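Local structure of sweet protein mabinlin-2 chain B (Capparis masaikai, 2DS2) at residues V17-V22 with P62-C67; Q28-V33 with R47-A52. The protein serves as a heat-stable 2S albumin storing nutrients in the seed and elicits a sweet taste, this chain being one piece of the mature product. All coordinates share one frame; numbering follows the deposited sequence.

Contact 1 of 2, residues V17-V22 with P62-C67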
loop_
_atom_site.group_PDB
_atom_site.type_symbol
_atom_site.label_atom_id
_atom_site.label_comp_id
_atom_site.label_asym_id
_atom_site.label_seq_id
_atom_site.Cartn_x
_atom_site.Cartn_y
_atom_site.Cartn_z
ATOM N N VAL B 17 -1.093 -2.106 12.335
ATOM C CA VAL B 17 -1.775 -0.817 12.362
ATOM C C VAL B 17 -3.239 -1.016 12.747
ATOM O O VAL B 17 -3.816 -2.074 12.498
ATOM C CB VAL B 17 -1.720 -0.106 10.985
ATOM C CG1 VAL B 17 -0.276 0.074 10.543
ATOM C CG2 VAL B 17 -2.501 -0.898 9.961
ATOM N N ASP B 18 -3.833 0.000 13.366
ATOM C CA ASP B 18 -5.236 -0.074 13.757
ATOM C C ASP B 18 -6.067 -0.344 12.508
ATOM O O ASP B 18 -5.840 0.267 11.464
ATOM C CB ASP B 18 -5.681 1.242 14.403
ATOM C CG ASP B 18 -5.317 1.327 15.875
ATOM O OD1 ASP B 18 -4.139 1.094 16.221
ATOM O OD2 ASP B 18 -6.218 1.633 16.689
ATOM N N ARG B 19 -7.030 -1.255 12.618
ATOM C CA ARG B 19 -7.874 -1.615 11.485
ATOM C C ARG B 19 -8.464 -0.405 10.765
ATOM O O ARG B 19 -8.530 -0.386 9.536
ATOM C CB ARG B 19 -8.985 -2.573 11.937
ATOM C CG ARG B 19 -8.437 -3.844 12.582
ATOM C CD ARG B 19 -9.516 -4.863 12.931
ATOM N NE ARG B 19 -9.640 -5.911 11.918
ATOM C CZ ARG B 19 -10.230 -5.754 10.737
ATOM N NH1 ARG B 19 -10.762 -4.585 10.404
ATOM N NH2 ARG B 19 -10.280 -6.767 9.882
ATOM N N PRO B 20 -8.909 0.621 11.513
ATOM C CA PRO B 20 -9.473 1.795 10.834
ATOM C C PRO B 20 -8.411 2.618 10.104
ATOM O O PRO B 20 -8.734 3.512 9.327
ATOM C CB PRO B 20 -10.143 2.568 11.972
ATOM C CG PRO B 20 -9.332 2.187 13.172
ATOM C CD PRO B 20 -9.116 0.707 12.969
ATOM N N CYS B 21 -7.143 2.315 10.362
ATOM C CA CYS B 21 -6.046 3.025 9.712
ATOM C C CYS B 21 -5.468 2.249 8.538
ATOM O O CYS B 21 -4.598 2.752 7.830
ATOM C CB CYS B 21 -4.912 3.302 10.696
ATOM S SG CYS B 21 -5.185 4.710 11.810
ATOM N N VAL B 22 -5.946 1.028 8.329
ATOM C CA VAL B 22 -5.431 0.215 7.240
ATOM C C VAL B 22 -5.492 0.910 5.883
ATOM O O VAL B 22 -4.472 1.043 5.209
ATOM C CB VAL B 22 -6.164 -1.148 7.161
ATOM C CG1 VAL B 22 -5.810 -1.859 5.873
ATOM C CG2 VAL B 22 -5.770 -2.014 8.348
ATOM N N PRO B 62 -8.754 -9.732 8.279
ATOM C CA PRO B 62 -10.146 -10.071 8.583
ATOM C C PRO B 62 -11.273 -9.368 7.824
ATOM O O PRO B 62 -11.562 -9.709 6.677
ATOM C CB PRO B 62 -10.215 -9.851 10.085
ATOM C CG PRO B 62 -8.916 -10.430 10.520
ATOM C CD PRO B 62 -7.918 -9.899 9.482
ATOM N N ASN B 63 -11.916 -8.398 8.465
ATOM C CA ASN B 63 -13.037 -7.698 7.842
ATOM C C ASN B 63 -12.694 -6.412 7.112
ATOM O O ASN B 63 -13.194 -5.348 7.457
ATOM C CB ASN B 63 -14.112 -7.413 8.892
ATOM C CG ASN B 63 -14.808 -8.671 9.362
ATOM O OD1 ASN B 63 -15.546 -9.302 8.607
ATOM N ND2 ASN B 63 -14.570 -9.046 10.613
ATOM N N ILE B 64 -11.845 -6.514 6.097
ATOM C CA ILE B 64 -11.456 -5.357 5.307
ATOM C C ILE B 64 -11.256 -5.802 3.871
ATOM O O ILE B 64 -10.447 -6.684 3.592
ATOM C CB ILE B 64 -10.134 -4.727 5.808
ATOM C CG1 ILE B 64 -10.261 -4.346 7.282
ATOM C CG2 ILE B 64 -9.801 -3.484 4.984
ATOM C CD1 ILE B 64 -8.991 -3.781 7.877
ATOM N N GLY B 65 -12.002 -5.193 2.960
ATOM C CA GLY B 65 -11.865 -5.545 1.563
ATOM C C GLY B 65 -10.974 -4.536 0.871
ATOM O O GLY B 65 -10.260 -3.773 1.526
ATOM N N ALA B 66 -11.012 -4.530 -0.455
ATOM C CA ALA B 66 -10.205 -3.597 -1.228
ATOM C C ALA B 66 -10.564 -2.161 -0.854
ATOM O O ALA B 66 -11.744 -1.810 -0.764
ATOM C CB ALA B 66 -10.433 -3.829 -2.715
ATOM N N CYS B 67 -9.545 -1.336 -0.622
ATOM C CA CYS B 67 -9.755 0.060 -0.265
ATOM C C CYS B 67 -10.233 0.806 -1.500
ATOM O O CYS B 67 -9.603 0.753 -2.552
ATOM C CB CYS B 67 -8.455 0.697 0.235
ATOM S SG CYS B 67 -7.751 -0.059 1.732
#
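Nitrogen NH2 of Arg19 lies against the turn at Pro62 and Asn63, with no hydrogen bond across the contact. At the edge of the guanidinium and near its plane are Pro62 CB, 3.1 Å from Arg19 NH2, and the backbone nitrogen of Asn63. Arg19 NH2 and Asn63 N, both donors, are modelled 2.7 Å apart, which makes the exact position of this exposed arginine tip doubtful. The chain is anti at chi2 but bends at chi3 (98°), which turns NE aside. Arg19 and Pro62 cross at about a right angle, while Ile64 meets the guanidinium obliquely: Ile64 CG1 and CD1 each stand 3.2 Å from Arg19 NH1, approaches that, like that of Pro62 CB, are tight and subject to the same doubt. As modelled, one arginine side chain lies against three successive residues of the partner segment.

Behind the arginine the contact turns apolar, and here the packing is sound. Val22 and Ile64 reach toward each other tip to tip, with Val22 CG2 3.7 Å from Ile64 CD1. CD1 takes up that position because Ile64 is extended at chi2 (177°). Both side chains also rest on Pro56 of helix 42-58, as does Cys67, so Pro56 is a common neighbour of both segments. Within the first segment the backbone bond from Val22 N to Arg19 O, at 3.2 Å, links the two residues that carry the contact.

Val22 sits between two cysteines with different partners: Cys21 is disulfide-bonded to another chain, whereas Cys23 bonds to Cys67 of the second segment. This Cys-X-Cys element, with its hydrophobic middle residue turned inward and its cysteines crosslinked in two directions, is a hallmark of the eight-cysteine framework of 2S albumins.

Contact 2 of 2, residues Q28-V33 with R47-A52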
loop_
_atom_site.group_PDB
_atom_site.type_symbol
_atom_site.label_atom_id
_atom_site.label_comp_id
_atom_site.label_asym_id
_atom_site.label_seq_id
_atom_site.Cartn_x
_atom_site.Cartn_y
_atom_site.Cartn_z
ATOM N N GLN B 28 -1.317 6.284 1.819
ATOM C CA GLN B 28 -0.055 6.997 1.992
ATOM C C GLN B 28 1.112 6.226 1.394
ATOM O O GLN B 28 2.058 6.824 0.872
ATOM C CB GLN B 28 0.205 7.275 3.475
ATOM C CG GLN B 28 -0.807 8.232 4.090
ATOM C CD GLN B 28 -0.781 9.607 3.444
ATOM O OE1 GLN B 28 -1.784 10.325 3.445
ATOM N NE2 GLN B 28 0.371 9.988 2.900
ATOM N N ALA B 29 1.055 4.901 1.472
ATOM C CA ALA B 29 2.124 4.087 0.898
ATOM C C ALA B 29 2.075 4.254 -0.613
ATOM O O ALA B 29 3.098 4.367 -1.277
ATOM C CB ALA B 29 1.944 2.623 1.278
ATOM N N ALA B 30 0.867 4.278 -1.164
ATOM C CA ALA B 30 0.718 4.447 -2.600
ATOM C C ALA B 30 1.230 5.807 -3.044
ATOM O O ALA B 30 1.915 5.919 -4.051
ATOM C CB ALA B 30 -0.748 4.283 -2.993
ATOM N N GLN B 31 0.891 6.847 -2.295
ATOM C CA GLN B 31 1.342 8.182 -2.659
ATOM C C GLN B 31 2.863 8.269 -2.599
ATOM O O GLN B 31 3.478 8.978 -3.396
ATOM C CB GLN B 31 0.725 9.224 -1.730
ATOM C CG GLN B 31 -0.749 9.469 -1.995
ATOM C CD GLN B 31 -1.019 9.870 -3.439
ATOM O OE1 GLN B 31 -0.333 10.725 -3.998
ATOM N NE2 GLN B 31 -2.032 9.255 -4.046
ATOM N N GLN B 32 3.463 7.546 -1.656
ATOM C CA GLN B 32 4.919 7.551 -1.515
ATOM C C GLN B 32 5.582 6.921 -2.723
ATOM O O GLN B 32 6.630 7.386 -3.170
ATOM C CB GLN B 32 5.354 6.818 -0.241
ATOM C CG GLN B 32 5.165 7.646 1.016
ATOM C CD GLN B 32 6.001 8.918 0.991
ATOM O OE1 GLN B 32 7.230 8.864 0.939
ATOM N NE2 GLN B 32 5.336 10.066 1.017
ATOM N N VAL B 33 4.976 5.866 -3.258
ATOM C CA VAL B 33 5.552 5.221 -4.432
ATOM C C VAL B 33 5.377 6.145 -5.629
ATOM O O VAL B 33 6.289 6.312 -6.436
ATOM C CB VAL B 33 4.879 3.868 -4.733
ATOM C CG1 VAL B 33 5.476 3.274 -6.019
ATOM C CG2 VAL B 33 5.079 2.920 -3.564
ATOM N N ARG B 47 -2.177 0.516 -11.928
ATOM C CA ARG B 47 -1.700 -0.702 -11.288
ATOM C C ARG B 47 -1.138 -0.418 -9.901
ATOM O O ARG B 47 -1.294 -1.214 -8.986
ATOM C CB ARG B 47 -0.639 -1.378 -12.160
ATOM C CG ARG B 47 -1.218 -2.377 -13.164
ATOM C CD ARG B 47 -0.792 -2.079 -14.586
ATOM N NE ARG B 47 0.653 -2.167 -14.780
ATOM C CZ ARG B 47 1.266 -1.839 -15.913
ATOM N NH1 ARG B 47 2.585 -1.940 -16.017
ATOM N NH2 ARG B 47 0.557 -1.409 -16.945
ATOM N N LEU B 48 -0.477 0.725 -9.762
ATOM C CA LEU B 48 0.092 1.112 -8.473
ATOM C C LEU B 48 -1.030 1.146 -7.434
ATOM O O LEU B 48 -0.968 0.468 -6.405
ATOM C CB LEU B 48 0.739 2.494 -8.596
ATOM C CG LEU B 48 1.431 3.127 -7.383
ATOM C CD1 LEU B 48 2.216 4.338 -7.856
ATOM C CD2 LEU B 48 0.413 3.559 -6.340
ATOM N N PHE B 49 -2.063 1.929 -7.715
ATOM C CA PHE B 49 -3.182 2.048 -6.787
ATOM C C PHE B 49 -3.998 0.769 -6.626
ATOM O O PHE B 49 -4.537 0.510 -5.546
ATOM C CB PHE B 49 -4.060 3.227 -7.196
ATOM C CG PHE B 49 -3.473 4.555 -6.821
ATOM C CD1 PHE B 49 -3.641 5.060 -5.537
ATOM C CD2 PHE B 49 -2.691 5.268 -7.726
ATOM C CE1 PHE B 49 -3.040 6.256 -5.154
ATOM C CE2 PHE B 49 -2.082 6.464 -7.352
ATOM C CZ PHE B 49 -2.259 6.958 -6.064
ATOM N N ASP B 50 -4.094 -0.029 -7.686
ATOM C CA ASP B 50 -4.817 -1.296 -7.587
ATOM C C ASP B 50 -4.093 -2.173 -6.576
ATOM O O ASP B 50 -4.720 -2.808 -5.729
ATOM C CB ASP B 50 -4.855 -2.018 -8.936
ATOM C CG ASP B 50 -5.999 -1.563 -9.805
ATOM O OD1 ASP B 50 -6.067 -2.000 -10.973
ATOM O OD2 ASP B 50 -6.832 -0.771 -9.316
ATOM N N ALA B 51 -2.767 -2.203 -6.679
ATOM C CA ALA B 51 -1.944 -3.000 -5.779
ATOM C C ALA B 51 -2.165 -2.574 -4.329
ATOM O O ALA B 51 -2.372 -3.414 -3.452
ATOM C CB ALA B 51 -0.464 -2.859 -6.156
ATOM N N ALA B 52 -2.125 -1.268 -4.084
ATOM C CA ALA B 52 -2.317 -0.740 -2.736
ATOM C C ALA B 52 -3.707 -1.068 -2.212
ATOM O O ALA B 52 -3.853 -1.582 -1.105
ATOM C CB ALA B 52 -2.096 0.776 -2.722
#
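Ala30 CB nestles against Leu48, Phe49 and Ala52 of the facing helix, meeting a different part of each. Its nearest partner is Leu48 CD2 at 3.6 Å; Phe49 CE1 follows at 3.7 Å, approached obliquely to the ring, and Ala52 CB lies 3.8 Å from Ala30 CB. Leu48 CD2 also lies 3.6 Å from the carbonyl oxygen, Ala30 O. Within its own helix the same methyl sits over one face of the Phe49 ring, offset toward the rim, so leucine and phenylalanine pack as one apolar surface.

Helices 22-36 and 42-58 run antiparallel here, their local axes 153° apart in direction and 9.4 Å apart at closest approach. They form a helical hairpin within the all-helical, disulfide-linked prolamin fold, and small residues allow a close meeting at Ala30 and Ala52, whose CA atoms are 6.0 Å apart.

Toward one flank, Gln31 starts out pointing away from the partner helix, but a bend at chi2 (-56°) brings CD back toward it. Gln31 NE2 comes to the edge of the Phe49 ring, in the ring plane and a tight 3.1 Å from Phe49 CZ, with amide and ring planes 40° apart; no hydrogen bond is involved. Phe69 and Ala71 of the C-terminal tail also pack on Phe49. On the other flank Val33 and Leu48 slide past each other in opposite directions, bringing Val33 CG1 to 3.9 Å from Leu48 CD1, while Ile39 of the interhelical loop touches Leu48 and a polar side chain of another chain packs on Val33.

In the fold
Read from the N terminus, the chain leaves helix 6-14 and enters the loop that supplies most of the first half of contact 1. Helix 22-36 follows, carrying the first half of contact 2; the chain then turns and comes back along helix 42-58, where contact 2 closes the shorter loop. Past that helix, segment 62-67 closes the longer one. Contact 2 is therefore nested inside contact 1, with no crossing. The inner contact joins two helices near the centre of the chain; the outer one, at the surface, ties the loop before helix 22-36, and that helix's first residue, to the loop after helix 42-58. Their centres lie 15 Å apart and their nearest atoms about 5 Å apart, without touching.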